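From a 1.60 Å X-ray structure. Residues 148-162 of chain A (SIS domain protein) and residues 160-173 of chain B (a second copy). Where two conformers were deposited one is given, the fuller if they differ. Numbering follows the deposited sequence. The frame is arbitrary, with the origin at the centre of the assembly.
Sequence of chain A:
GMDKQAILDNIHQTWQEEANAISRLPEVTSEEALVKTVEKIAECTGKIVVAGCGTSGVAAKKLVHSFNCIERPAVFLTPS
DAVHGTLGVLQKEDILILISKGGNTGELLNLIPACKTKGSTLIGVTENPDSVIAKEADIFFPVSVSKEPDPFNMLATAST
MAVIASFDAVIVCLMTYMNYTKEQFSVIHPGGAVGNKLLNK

Chain A, residues 148-162: EPDPFNMLATASTMA
Chain B, residues 160-173: TMAVIASFDAVIVC

Contact between a loop and helix start of chain A (148-162) and a helix of chain B (160-173), two copies of a SIS domain protein. Residues 148-156 of chain A are loop or turn and 157-162 are helix; the whole chain B stretch is helical. The two helices run nearly antiparallel (173°), their axes 11.1 Å apart at closest, and the register pairs CA of Asp A150 with CA of Val B172 (5.4 Å), CA of Thr A157 with CA of Asp B168 (6.5 Å) and CA of Met A161 with CA of Met B161 (7.4 Å). They bury 482 Å² without a direct hydrogen bond.

Glu A148 (chi1 -83°, chi2 -68°) stays out of reach of chain B and holds the start of its own helix: Ala A158 N donates to its OE1 (3.1 Å) and Ser A159 N to its OE2 (2.8 Å). Pro A149 (-71/-19) brings its O to 3.7 Å from CG1 of Val B172. Asp A150 (-73/147, chi1 p) opens a type I turn closed by Asn A153 N to Asp A150 O (3.1 Å). Its carboxylate leads away from chain B and gathers the following backbone: Met A154 N donates to OD1 (3.0 Å, nearly linear) and Leu A155 N to OD2 (2.8 Å). The CB of Asp A150 is left 4.0 Å from CG2 of Val B172, and CD of Pro A151 (-55/-29) lies 4.1 Å from its CG1, so the valine, with chi1 t, packs against the turn. Phe A152 (-90/-10), Asn A153 (62/34) and selenomethionine Met A154 (-124/-33) make no contact. Leu A155 (-58/-25, chi1 m, chi2 t) points toward chain B, its CD1 3.9 Å from CG2 of Ile B171 and 4.1 Å from CG2 of Val B172.

Ala A156 (60/38) is the N-cap residue; its O accepts from Thr A160 N (3.0 Å) and Thr A160 OG1 (2.5 Å). Thr A157 (chi1 p) sets CB 3.6 Å from OD2 of Asp B168 (chi1 m). A water bridges the pair, donating to Thr A157 O (2.7 Å) and Asp B168 OD2 (2.6 Å). Met A161, selenomethionine (t, t, m), buries the largest area, 112 Å², as a knob among Met B161, Ile B164, Ala B165 and Asp B168. Its CE reaches CG2 of Ile B164 (3.8 Å), CB of Ala B165 (3.9 Å) and OD2 of Asp B168 (3.2 Å), while its CG meets CE of Met B161, also selenomethionine, at 3.6 Å.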

# COMPACT_ATOMS: atom_id res chain seq x y z
N GLU A 148 -7.07 -17.46 -21.94
CA GLU A 148 -7.02 -17.24 -20.49
C GLU A 148 -7.35 -18.58 -19.82
O GLU A 148 -8.37 -19.18 -20.15
CB GLU A 148 -8.01 -16.15 -20.05
CG GLU A 148 -7.50 -14.71 -20.21
CD GLU A 148 -6.35 -14.36 -19.26
OE1 GLU A 148 -6.10 -15.09 -18.27
OE2 GLU A 148 -5.68 -13.34 -19.50
N PRO A 149 -6.50 -19.05 -18.87
CA PRO A 149 -6.69 -20.39 -18.30
C PRO A 149 -7.86 -20.65 -17.37
O PRO A 149 -8.18 -21.82 -17.18
CB PRO A 149 -5.37 -20.63 -17.56
CG PRO A 149 -4.82 -19.32 -17.26
CD PRO A 149 -5.35 -18.36 -18.27
N ASP A 150 -8.48 -19.61 -16.80
CA ASP A 150 -9.60 -19.79 -15.86
C ASP A 150 -10.89 -20.21 -16.60
O ASP A 150 -11.09 -19.78 -17.74
CB ASP A 150 -9.82 -18.54 -14.98
CG ASP A 150 -10.51 -17.40 -15.70
OD1 ASP A 150 -11.76 -17.40 -15.76
OD2 ASP A 150 -9.82 -16.45 -16.14
N PRO A 151 -11.76 -21.04 -15.96
CA PRO A 151 -13.01 -21.51 -16.62
C PRO A 151 -13.96 -20.42 -17.15
O PRO A 151 -14.70 -20.67 -18.12
CB PRO A 151 -13.70 -22.37 -15.53
CG PRO A 151 -12.89 -22.25 -14.31
CD PRO A 151 -11.54 -21.72 -14.67
N PHE A 152 -13.96 -19.23 -16.53
CA PHE A 152 -14.78 -18.09 -16.98
C PHE A 152 -14.14 -17.15 -18.01
O PHE A 152 -14.86 -16.31 -18.56
CB PHE A 152 -15.25 -17.23 -15.80
CG PHE A 152 -16.01 -17.98 -14.73
CD1 PHE A 152 -16.93 -19.00 -15.05
CD2 PHE A 152 -15.89 -17.58 -13.39
CE1 PHE A 152 -17.64 -19.65 -14.06
CE2 PHE A 152 -16.62 -18.23 -12.39
CZ PHE A 152 -17.49 -19.27 -12.73
N ASN A 153 -12.83 -17.28 -18.26
CA ASN A 153 -12.09 -16.37 -19.16
C ASN A 153 -12.13 -14.92 -18.60
O ASN A 153 -12.14 -13.94 -19.37
CB ASN A 153 -12.66 -16.46 -20.60
CG ASN A 153 -11.65 -16.10 -21.69
OD1 ASN A 153 -10.78 -16.89 -22.03
ND2 ASN A 153 -11.83 -14.93 -22.29
N MSE A 154 -12.11 -14.80 -17.26
CA MSE A 154 -12.28 -13.54 -16.50
C MSE A 154 -11.19 -13.11 -15.49
O MSE A 154 -11.00 -11.90 -15.32
CB MSE A 154 -13.64 -13.58 -15.78
CG MSE A 154 -14.74 -12.79 -16.48
SE MSE A 154 -16.56 -13.37 -16.13
CE MSE A 154 -16.38 -14.27 -14.42
N LEU A 155 -10.51 -14.04 -14.83
CA LEU A 155 -9.43 -13.70 -13.86
C LEU A 155 -8.25 -12.88 -14.41
O LEU A 155 -7.56 -12.20 -13.64
CB LEU A 155 -8.85 -14.96 -13.16
CG LEU A 155 -9.46 -15.50 -11.88
CD1 LEU A 155 -8.65 -16.71 -11.42
CD2 LEU A 155 -9.47 -14.44 -10.78
N ALA A 156 -8.02 -12.96 -15.72
CA ALA A 156 -6.94 -12.24 -16.41
C ALA A 156 -5.52 -12.58 -15.89
O ALA A 156 -4.67 -11.71 -15.82
CB ALA A 156 -7.22 -10.71 -16.38
N THR A 157 -5.27 -13.85 -15.56
CA THR A 157 -3.98 -14.33 -15.03
C THR A 157 -2.90 -14.27 -16.14
O THR A 157 -1.85 -13.65 -15.97
CB THR A 157 -4.08 -15.77 -14.46
OG1 THR A 157 -4.67 -16.63 -15.42
CG2 THR A 157 -4.92 -15.82 -13.16
N ALA A 158 -3.19 -14.88 -17.28
CA ALA A 158 -2.27 -14.80 -18.43
C ALA A 158 -2.03 -13.34 -18.88
O ALA A 158 -0.88 -12.95 -19.15
CB ALA A 158 -2.78 -15.63 -19.59
N SER A 159 -3.11 -12.54 -18.93
CA SER A 159 -3.00 -11.11 -19.34
C SER A 159 -2.05 -10.34 -18.42
O SER A 159 -1.21 -9.56 -18.89
CB SER A 159 -4.38 -10.44 -19.39
OG SER A 159 -4.30 -9.06 -19.70
N THR A 160 -2.22 -10.55 -17.11
CA THR A 160 -1.37 -9.92 -16.10
C THR A 160 0.10 -10.32 -16.27
O THR A 160 0.99 -9.45 -16.26
CB THR A 160 -1.85 -10.28 -14.69
OG1 THR A 160 -3.26 -9.97 -14.61
CG2 THR A 160 -1.07 -9.51 -13.65
N MSE A 161 0.32 -11.62 -16.47
CA MSE A 161 1.65 -12.17 -16.66
C MSE A 161 2.31 -11.61 -17.92
O MSE A 161 3.49 -11.25 -17.88
CB MSE A 161 1.62 -13.70 -16.71
CG MSE A 161 2.96 -14.30 -16.46
SE MSE A 161 2.77 -16.12 -15.89
CE MSE A 161 1.74 -15.85 -14.27
N ALA A 162 1.53 -11.50 -19.00
CA ALA A 162 2.01 -10.93 -20.28
C ALA A 162 2.46 -9.47 -20.09
O ALA A 162 3.52 -9.06 -20.57
CB ALA A 162 0.95 -11.02 -21.37
N THR B 160 10.09 -14.56 -9.58
CA THR B 160 8.82 -13.88 -9.24
C THR B 160 7.66 -14.40 -10.05
O THR B 160 6.61 -14.71 -9.51
CB THR B 160 8.94 -12.39 -9.39
OG1 THR B 160 9.92 -11.96 -8.45
CG2 THR B 160 7.58 -11.65 -9.04
N MSE B 161 7.89 -14.52 -11.35
CA MSE B 161 6.92 -15.04 -12.29
C MSE B 161 6.54 -16.50 -12.01
O MSE B 161 5.39 -16.87 -12.15
CB MSE B 161 7.46 -14.88 -13.70
CG MSE B 161 6.49 -15.30 -14.75
SE MSE B 161 6.71 -14.24 -16.32
CE MSE B 161 6.04 -12.63 -15.47
N ALA B 162 7.52 -17.29 -11.60
CA ALA B 162 7.30 -18.72 -11.28
C ALA B 162 6.37 -18.85 -10.04
O ALA B 162 5.48 -19.72 -10.02
CB ALA B 162 8.61 -19.44 -11.06
N VAL B 163 6.56 -17.99 -9.03
CA VAL B 163 5.69 -18.01 -7.83
C VAL B 163 4.26 -17.60 -8.19
O VAL B 163 3.30 -18.25 -7.77
CB VAL B 163 6.25 -17.13 -6.67
CG1 VAL B 163 5.21 -17.00 -5.50
CG2 VAL B 163 7.58 -17.67 -6.20
N ILE B 164 4.13 -16.52 -8.97
CA ILE B 164 2.81 -16.00 -9.38
C ILE B 164 2.08 -17.07 -10.16
O ILE B 164 0.94 -17.40 -9.80
CB ILE B 164 2.90 -14.65 -10.17
CG1 ILE B 164 3.41 -13.52 -9.27
CG2 ILE B 164 1.54 -14.31 -10.83
CD1 ILE B 164 3.64 -12.20 -10.04
N ALA B 165 2.77 -17.67 -11.15
CA ALA B 165 2.20 -18.76 -11.96
C ALA B 165 1.76 -19.95 -11.11
O ALA B 165 0.68 -20.53 -11.34
CB ALA B 165 3.18 -19.26 -12.99
N SER B 166 2.60 -20.33 -10.15
CA SER B 166 2.27 -21.45 -9.24
C SER B 166 0.93 -21.22 -8.55
O SER B 166 0.03 -22.06 -8.60
CB SER B 166 3.36 -21.67 -8.19
OG SER B 166 4.62 -22.00 -8.78
N PHE B 167 0.79 -20.04 -7.96
CA PHE B 167 -0.46 -19.69 -7.27
C PHE B 167 -1.62 -19.40 -8.22
O PHE B 167 -2.77 -19.65 -7.85
CB PHE B 167 -0.22 -18.68 -6.15
CG PHE B 167 0.37 -19.32 -4.94
CD1 PHE B 167 1.75 -19.45 -4.81
CD2 PHE B 167 -0.43 -19.88 -3.95
CE1 PHE B 167 2.31 -20.10 -3.71
CE2 PHE B 167 0.15 -20.52 -2.84
CZ PHE B 167 1.51 -20.60 -2.72
N ASP B 168 -1.35 -18.90 -9.43
CA ASP B 168 -2.39 -18.74 -10.46
C ASP B 168 -3.04 -20.10 -10.71
O ASP B 168 -4.26 -20.18 -10.68
CB ASP B 168 -1.88 -18.16 -11.78
CG ASP B 168 -1.59 -16.65 -11.71
OD1 ASP B 168 -2.02 -15.97 -10.74
OD2 ASP B 168 -1.01 -16.15 -12.66
N ALA B 169 -2.20 -21.14 -10.86
CA ALA B 169 -2.70 -22.52 -11.08
C ALA B 169 -3.54 -23.01 -9.89
O ALA B 169 -4.61 -23.59 -10.09
CB ALA B 169 -1.54 -23.49 -11.37
N VAL B 170 -3.06 -22.75 -8.66
CA VAL B 170 -3.79 -23.09 -7.42
C VAL B 170 -5.19 -22.44 -7.44
O VAL B 170 -6.21 -23.12 -7.29
CB VAL B 170 -2.98 -22.66 -6.11
CG1 VAL B 170 -3.82 -22.71 -4.83
CG2 VAL B 170 -1.72 -23.51 -5.97
N ILE B 171 -5.20 -21.13 -7.68
CA ILE B 171 -6.44 -20.31 -7.71
C ILE B 171 -7.40 -20.75 -8.83
O ILE B 171 -8.58 -20.92 -8.60
CB ILE B 171 -6.09 -18.80 -7.72
CG1 ILE B 171 -5.42 -18.44 -6.38
CG2 ILE B 171 -7.32 -17.92 -7.98
CD1 ILE B 171 -4.75 -17.06 -6.36
N VAL B 172 -6.88 -21.02 -10.02
CA VAL B 172 -7.71 -21.50 -11.14
C VAL B 172 -8.30 -22.88 -10.79
O VAL B 172 -9.48 -23.13 -11.04
CB VAL B 172 -6.92 -21.49 -12.48
CG1 VAL B 172 -7.66 -22.26 -13.57
CG2 VAL B 172 -6.69 -20.04 -12.90
N CYS B 173 -7.51 -23.72 -10.11
CA CYS B 173 -7.93 -25.06 -9.73
C CYS B 173 -9.03 -24.97 -8.68
O CYS B 173 -10.03 -25.71 -8.75
CB CYS B 173 -6.76 -25.89 -9.20
SG CYS B 173 -7.23 -27.58 -9.03
O HOH W 1 -0.93 -13.67 -13.40